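PDB 3DXL: long form salivary protein D7L1 from Aedes aegypti, which binds and sequesters biogenic amines and leukotrienes of the vertebrate host response, thereby modulating blood feeding by female mosquitoes. Local coordinates for residues L10-R15 / L55-L60; G2-E7 / A70-E75. One frame throughout, in Å; residues are numbered along the deposited sequence.

Contact 1: L10-R15 / L55-L60; sequences LFIFTR and LVRTGL
Two helices of the all-helical odorant-binding-protein fold, 6-20 and 45-58, meet here in the N-terminal lipid-binding half of the protein, and one arginine carries most of the meeting. The apolar part is built on I12. Its CG1 and CG2 straddle CB of R57, CG2 lying 3.8 Å from that CB, while the two side chains run past each other in opposite directions. At the tip of I12, CD1 reaches CG2 of T58 at 4.0 Å, the two side chains crossing at about a right angle; the T58 hydroxyl is turned back to its own helix, toward the carbonyl O of V54.

Beyond CB, R57 stays extended from CG to NE and lays one face of its guanidinium against CG of R15. Its NH1 comes up at the edge of the F11 ring, close to the ring plane and 3.7 Å from CE2, so R57 meets the rim and not the pi face; the cation-pi partner of F11 is R198.

The charged part joins two like groups. R15 bends at chi2 (60°) and chi3 (59°), which folds its guanidinium back until one face rests on CZ of F11. A salt bridge to E210 probably offsets its charge. R15 NH1 stands 3.6 Å from R57 NH2, the planes nearly perpendicular. A water accepts from both, at 3.0 Å from R15 NH1 and more weakly from R57 NH2.

Contact 2: G2-E7 / A70-E75; sequences GPFDPE and ASVIQE
The N-terminal arm that leads into helix 6-20 lies along the first turn of helix 71-79, within the N-terminal PBP/GOBP-type domain. Packing of the arm depends on its backbone as much as on its side chains. G2 has positive phi (79°), and its CA rests 4.0 Å from CG2 of V72; a CB here would point at the helix and collide with that methyl, so the close approach relies on glycine. The peptide bond to P3 is cis, consistent with the turn that sets CA of G2 over one face of the F4 ring, towards its rim.

Apolar contact centres on the same methyl of V72. With CG2 anti to the backbone N, it extends to the arm and meets CE2 of F4 at 3.9 Å, the two side chains crossing at about a right angle. P3 sits nearer the solvent, its CB 3.8 Å from the carbonyl O of E75.

Polar linkage runs through water. One molecule donates to the carbonyl O of G2 at 2.9 Å and to OE1 of E75 at 2.7 Å, bridging the arm to the helix. E75 bends at chi2 (-58°), which brings its carboxylate round to this water. The next residue, Q76, adds a direct tie, its OE1 accepting from F4 N, while F4 O accepts from H129.

The arm is therefore held by a thin apolar layer with hydrogen bonds to main-chain atoms, and the solvent itself supplies the link between G2 and the carboxylate of E75.

How the contacts relate
Helix 6-20 serves both contacts: contact 1 uses its body, contact 2 the arm that leads into it. Along the chain contact 1 is nested within the loop that contact 2 closes, and their centres lie 11 Å apart. The two meet where helix 45-58 ends, the carbonyl O of T58 lying 3.4 Å from both F4 CE2 and V72 CG2. Contact 1 is buried, and there aliphatic packing sits beside a pair of arginines, one of them, R15, in a salt bridge with E210 of another helix. Contact 2 lies at the surface, smaller, with G2 and P3 of the arm set against V72 and E75 of the helix. Each includes a bridging water, between two cationic donors in one and two acceptors in the other.

Contact 1: L10-R15 / L55-L60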
loop_
_atom_site.group_PDB
_atom_site.type_symbol
_atom_site.label_atom_id
_atom_site.label_comp_id
_atom_site.label_asym_id
_atom_site.label_seq_id
_atom_site.Cartn_x
_atom_site.Cartn_y
_atom_site.Cartn_z
ATOM N N LEU A 10 1.829 6.672 -2.783
ATOM C CA LEU A 10 1.553 7.150 -1.435
ATOM C C LEU A 10 1.672 5.988 -0.446
ATOM O O LEU A 10 2.238 6.133 0.644
ATOM C CB LEU A 10 0.167 7.795 -1.341
ATOM C CG LEU A 10 -0.194 8.415 0.011
ATOM C CD1 LEU A 10 0.704 9.620 0.376
ATOM C CD2 LEU A 10 -1.653 8.809 -0.001
ATOM N N PHE A 11 1.140 4.822 -0.823
ATOM C CA PHE A 11 1.261 3.650 0.024
ATOM C C PHE A 11 2.734 3.314 0.282
ATOM O O PHE A 11 3.124 3.067 1.421
ATOM C CB PHE A 11 0.546 2.446 -0.577
ATOM C CG PHE A 11 0.648 1.235 0.283
ATOM C CD1 PHE A 11 -0.172 1.094 1.400
ATOM C CD2 PHE A 11 1.601 0.264 0.023
ATOM C CE1 PHE A 11 -0.050 -0.013 2.238
ATOM C CE2 PHE A 11 1.729 -0.849 0.848
ATOM C CZ PHE A 11 0.897 -0.986 1.958
ATOM N N ILE A 12 3.534 3.278 -0.779
ATOM C CA ILE A 12 4.962 2.983 -0.646
ATOM C C ILE A 12 5.671 3.972 0.274
ATOM O O ILE A 12 6.357 3.576 1.216
ATOM C CB ILE A 12 5.662 2.922 -2.032
ATOM C CG1 ILE A 12 5.221 1.662 -2.782
ATOM C CG2 ILE A 12 7.190 2.971 -1.871
ATOM C CD1 ILE A 12 5.616 1.627 -4.251
ATOM N N PHE A 13 5.498 5.266 0.013
ATOM C CA PHE A 13 6.225 6.247 0.801
ATOM C C PHE A 13 5.827 6.166 2.276
ATOM O O PHE A 13 6.676 6.153 3.167
ATOM C CB PHE A 13 6.013 7.678 0.282
ATOM C CG PHE A 13 6.423 7.897 -1.170
ATOM C CD1 PHE A 13 7.545 7.282 -1.709
ATOM C CD2 PHE A 13 5.659 8.724 -1.985
ATOM C CE1 PHE A 13 7.904 7.505 -3.042
ATOM C CE2 PHE A 13 6.011 8.948 -3.317
ATOM C CZ PHE A 13 7.124 8.333 -3.834
ATOM N N THR A 14 4.520 6.123 2.534
ATOM C CA THR A 14 4.055 6.108 3.917
ATOM C C THR A 14 4.407 4.821 4.655
ATOM O O THR A 14 4.772 4.882 5.831
ATOM C CB THR A 14 2.549 6.438 4.042
ATOM O OG1 THR A 14 1.781 5.500 3.282
ATOM C CG2 THR A 14 2.279 7.861 3.562
ATOM N N ARG A 15 4.319 3.671 3.979
ATOM C CA ARG A 15 4.735 2.407 4.586
ATOM C C ARG A 15 6.223 2.441 4.942
ATOM O O ARG A 15 6.624 2.054 6.038
ATOM C CB ARG A 15 4.419 1.211 3.681
ATOM C CG ARG A 15 5.013 -0.126 4.131
ATOM C CD ARG A 15 4.552 -0.582 5.528
ATOM N NE ARG A 15 3.100 -0.729 5.635
ATOM C CZ ARG A 15 2.429 -1.813 5.262
ATOM N NH1 ARG A 15 3.060 -2.878 4.775
ATOM N NH2 ARG A 15 1.108 -1.833 5.389
ATOM N N LEU A 55 13.152 2.258 -2.695
ATOM C CA LEU A 55 13.764 1.738 -3.916
ATOM C C LEU A 55 13.371 0.287 -4.200
ATOM O O LEU A 55 13.171 -0.097 -5.352
ATOM C CB LEU A 55 15.286 1.885 -3.845
ATOM C CG LEU A 55 15.781 3.335 -3.862
ATOM C CD1 LEU A 55 17.223 3.429 -3.394
ATOM C CD2 LEU A 55 15.612 3.986 -5.239
ATOM N N VAL A 56 13.259 -0.514 -3.147
ATOM C CA VAL A 56 12.857 -1.911 -3.295
ATOM C C VAL A 56 11.383 -2.030 -3.686
ATOM O O VAL A 56 11.040 -2.767 -4.608
ATOM C CB VAL A 56 13.182 -2.723 -2.028
ATOM C CG1 VAL A 56 12.557 -4.113 -2.083
ATOM C CG2 VAL A 56 14.694 -2.829 -1.870
ATOM N N ARG A 57 10.515 -1.283 -3.009
ATOM C CA ARG A 57 9.082 -1.375 -3.326
ATOM C C ARG A 57 8.751 -0.855 -4.727
ATOM O O ARG A 57 7.827 -1.338 -5.378
ATOM C CB ARG A 57 8.223 -0.685 -2.260
ATOM C CG ARG A 57 8.086 -1.489 -0.972
ATOM C CD ARG A 57 6.999 -0.904 -0.081
ATOM N NE ARG A 57 6.656 -1.807 1.017
ATOM C CZ ARG A 57 5.635 -2.664 1.018
ATOM N NH1 ARG A 57 4.789 -2.734 -0.003
ATOM N NH2 ARG A 57 5.435 -3.435 2.075
ATOM N N THR A 58 9.534 0.105 -5.217
ATOM C CA THR A 58 9.290 0.640 -6.560
ATOM C C THR A 58 9.938 -0.221 -7.624
ATOM O O THR A 58 9.545 -0.164 -8.787
ATOM C CB THR A 58 9.800 2.074 -6.737
ATOM O OG1 THR A 58 11.195 2.131 -6.413
ATOM C CG2 THR A 58 9.011 3.023 -5.862
ATOM N N GLY A 59 10.913 -1.033 -7.227
ATOM C CA GLY A 59 11.634 -1.884 -8.173
ATOM C C GLY A 59 12.869 -1.232 -8.770
ATOM O O GLY A 59 13.502 -1.805 -9.658
ATOM N N LEU A 60 13.231 -0.047 -8.276
ATOM C CA LEU A 60 14.451 0.628 -8.726
ATOM C C LEU A 60 15.696 -0.084 -8.239
ATOM O O LEU A 60 16.738 -0.035 -8.900
ATOM C CB LEU A 60 14.473 2.085 -8.266
ATOM C CG LEU A 60 13.616 3.053 -9.061
ATOM C CD1 LEU A 60 13.396 4.315 -8.279
ATOM C CD2 LEU A 60 14.261 3.361 -10.412
HETATM O O HOH W 1 5.749 -4.222 4.817
#

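Contact 2: G2-E7 / A70-E75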
loop_
_atom_site.group_PDB
_atom_site.type_symbol
_atom_site.label_atom_id
_atom_site.label_comp_id
_atom_site.label_asym_id
_atom_site.label_seq_id
_atom_site.Cartn_x
_atom_site.Cartn_y
_atom_site.Cartn_z
ATOM N N GLY A 2 6.030 -1.682 -11.759
ATOM C CA GLY A 2 5.288 -0.528 -12.242
ATOM C C GLY A 2 4.324 -0.891 -13.358
ATOM O O GLY A 2 4.253 -2.056 -13.768
ATOM N N PRO A 3 3.558 0.099 -13.851
ATOM C CA PRO A 3 3.567 1.470 -13.344
ATOM C C PRO A 3 2.802 1.572 -12.017
ATOM O O PRO A 3 2.067 0.646 -11.642
ATOM C CB PRO A 3 2.818 2.238 -14.429
ATOM C CG PRO A 3 1.836 1.220 -14.963
ATOM C CD PRO A 3 2.578 -0.080 -14.941
ATOM N N PHE A 4 2.979 2.688 -11.327
ATOM C CA PHE A 4 2.324 2.940 -10.050
ATOM C C PHE A 4 1.482 4.194 -10.136
ATOM O O PHE A 4 1.947 5.233 -10.628
ATOM C CB PHE A 4 3.369 3.104 -8.952
ATOM C CG PHE A 4 4.207 1.888 -8.721
ATOM C CD1 PHE A 4 3.678 0.764 -8.085
ATOM C CD2 PHE A 4 5.534 1.857 -9.133
ATOM C CE1 PHE A 4 4.466 -0.361 -7.865
ATOM C CE2 PHE A 4 6.321 0.738 -8.912
ATOM C CZ PHE A 4 5.789 -0.373 -8.281
ATOM N N ASP A 5 0.245 4.110 -9.643
ATOM C CA ASP A 5 -0.611 5.276 -9.612
ATOM C C ASP A 5 -0.331 6.101 -8.346
ATOM O O ASP A 5 0.515 5.711 -7.530
ATOM C CB ASP A 5 -2.099 4.890 -9.804
ATOM C CG ASP A 5 -2.717 4.171 -8.600
ATOM O OD1 ASP A 5 -2.247 4.358 -7.461
ATOM O OD2 ASP A 5 -3.715 3.443 -8.815
ATOM N N PRO A 6 -0.974 7.268 -8.202
ATOM C CA PRO A 6 -0.664 8.092 -7.028
ATOM C C PRO A 6 -0.881 7.421 -5.672
ATOM O O PRO A 6 -0.095 7.649 -4.744
ATOM C CB PRO A 6 -1.582 9.301 -7.200
ATOM C CG PRO A 6 -1.702 9.418 -8.692
ATOM C CD PRO A 6 -1.855 7.987 -9.142
ATOM N N GLU A 7 -1.939 6.615 -5.562
ATOM C CA GLU A 7 -2.242 5.887 -4.334
ATOM C C GLU A 7 -1.165 4.852 -4.046
ATOM O O GLU A 7 -0.766 4.647 -2.893
ATOM C CB GLU A 7 -3.612 5.216 -4.453
ATOM C CG GLU A 7 -4.042 4.428 -3.212
ATOM C CD GLU A 7 -3.431 3.029 -3.120
ATOM O OE1 GLU A 7 -3.066 2.442 -4.159
ATOM O OE2 GLU A 7 -3.375 2.482 -1.996
ATOM N N ALA A 70 16.421 0.228 -14.155
ATOM C CA ALA A 70 15.746 1.414 -14.664
ATOM C C ALA A 70 14.434 1.108 -15.388
ATOM O O ALA A 70 13.742 2.027 -15.834
ATOM C CB ALA A 70 16.680 2.203 -15.569
ATOM N N SER A 71 14.090 -0.174 -15.492
ATOM C CA SER A 71 12.905 -0.584 -16.240
ATOM C C SER A 71 11.637 0.107 -15.742
ATOM O O SER A 71 10.804 0.518 -16.546
ATOM C CB SER A 71 12.728 -2.106 -16.202
ATOM O OG SER A 71 13.883 -2.765 -16.699
ATOM N N VAL A 72 11.503 0.249 -14.420
ATOM C CA VAL A 72 10.311 0.876 -13.852
ATOM C C VAL A 72 10.177 2.343 -14.277
ATOM O O VAL A 72 9.069 2.840 -14.424
ATOM C CB VAL A 72 10.226 0.708 -12.304
ATOM C CG1 VAL A 72 11.378 1.411 -11.603
ATOM C CG2 VAL A 72 8.894 1.217 -11.784
ATOM N N ILE A 73 11.305 3.024 -14.508
ATOM C CA ILE A 73 11.267 4.414 -14.956
ATOM C C ILE A 73 10.565 4.521 -16.315
ATOM O O ILE A 73 9.691 5.369 -16.506
ATOM C CB ILE A 73 12.686 5.026 -15.003
ATOM C CG1 ILE A 73 13.254 5.106 -13.585
ATOM C CG2 ILE A 73 12.674 6.406 -15.691
ATOM C CD1 ILE A 73 14.752 5.379 -13.547
ATOM N N GLN A 74 10.940 3.648 -17.246
ATOM C CA GLN A 74 10.302 3.636 -18.562
ATOM C C GLN A 74 8.833 3.194 -18.490
ATOM O O GLN A 74 7.986 3.760 -19.179
ATOM C CB GLN A 74 11.094 2.784 -19.555
ATOM C CG GLN A 74 12.516 3.305 -19.851
ATOM C CD GLN A 74 12.566 4.719 -20.447
ATOM O OE1 GLN A 74 11.619 5.186 -21.095
ATOM N NE2 GLN A 74 13.690 5.401 -20.234
ATOM N N GLU A 75 8.531 2.209 -17.636
ATOM C CA GLU A 75 7.150 1.773 -17.430
ATOM C C GLU A 75 6.310 2.917 -16.878
ATOM O O GLU A 75 5.184 3.158 -17.323
ATOM C CB GLU A 75 7.082 0.571 -16.480
ATOM C CG GLU A 75 7.471 -0.758 -17.105
ATOM C CD GLU A 75 6.621 -1.115 -18.318
ATOM O OE1 GLU A 75 5.374 -1.046 -18.230
ATOM O OE2 GLU A 75 7.212 -1.458 -19.359
HETATM O O HOH W 2 4.229 -2.882 -16.561
#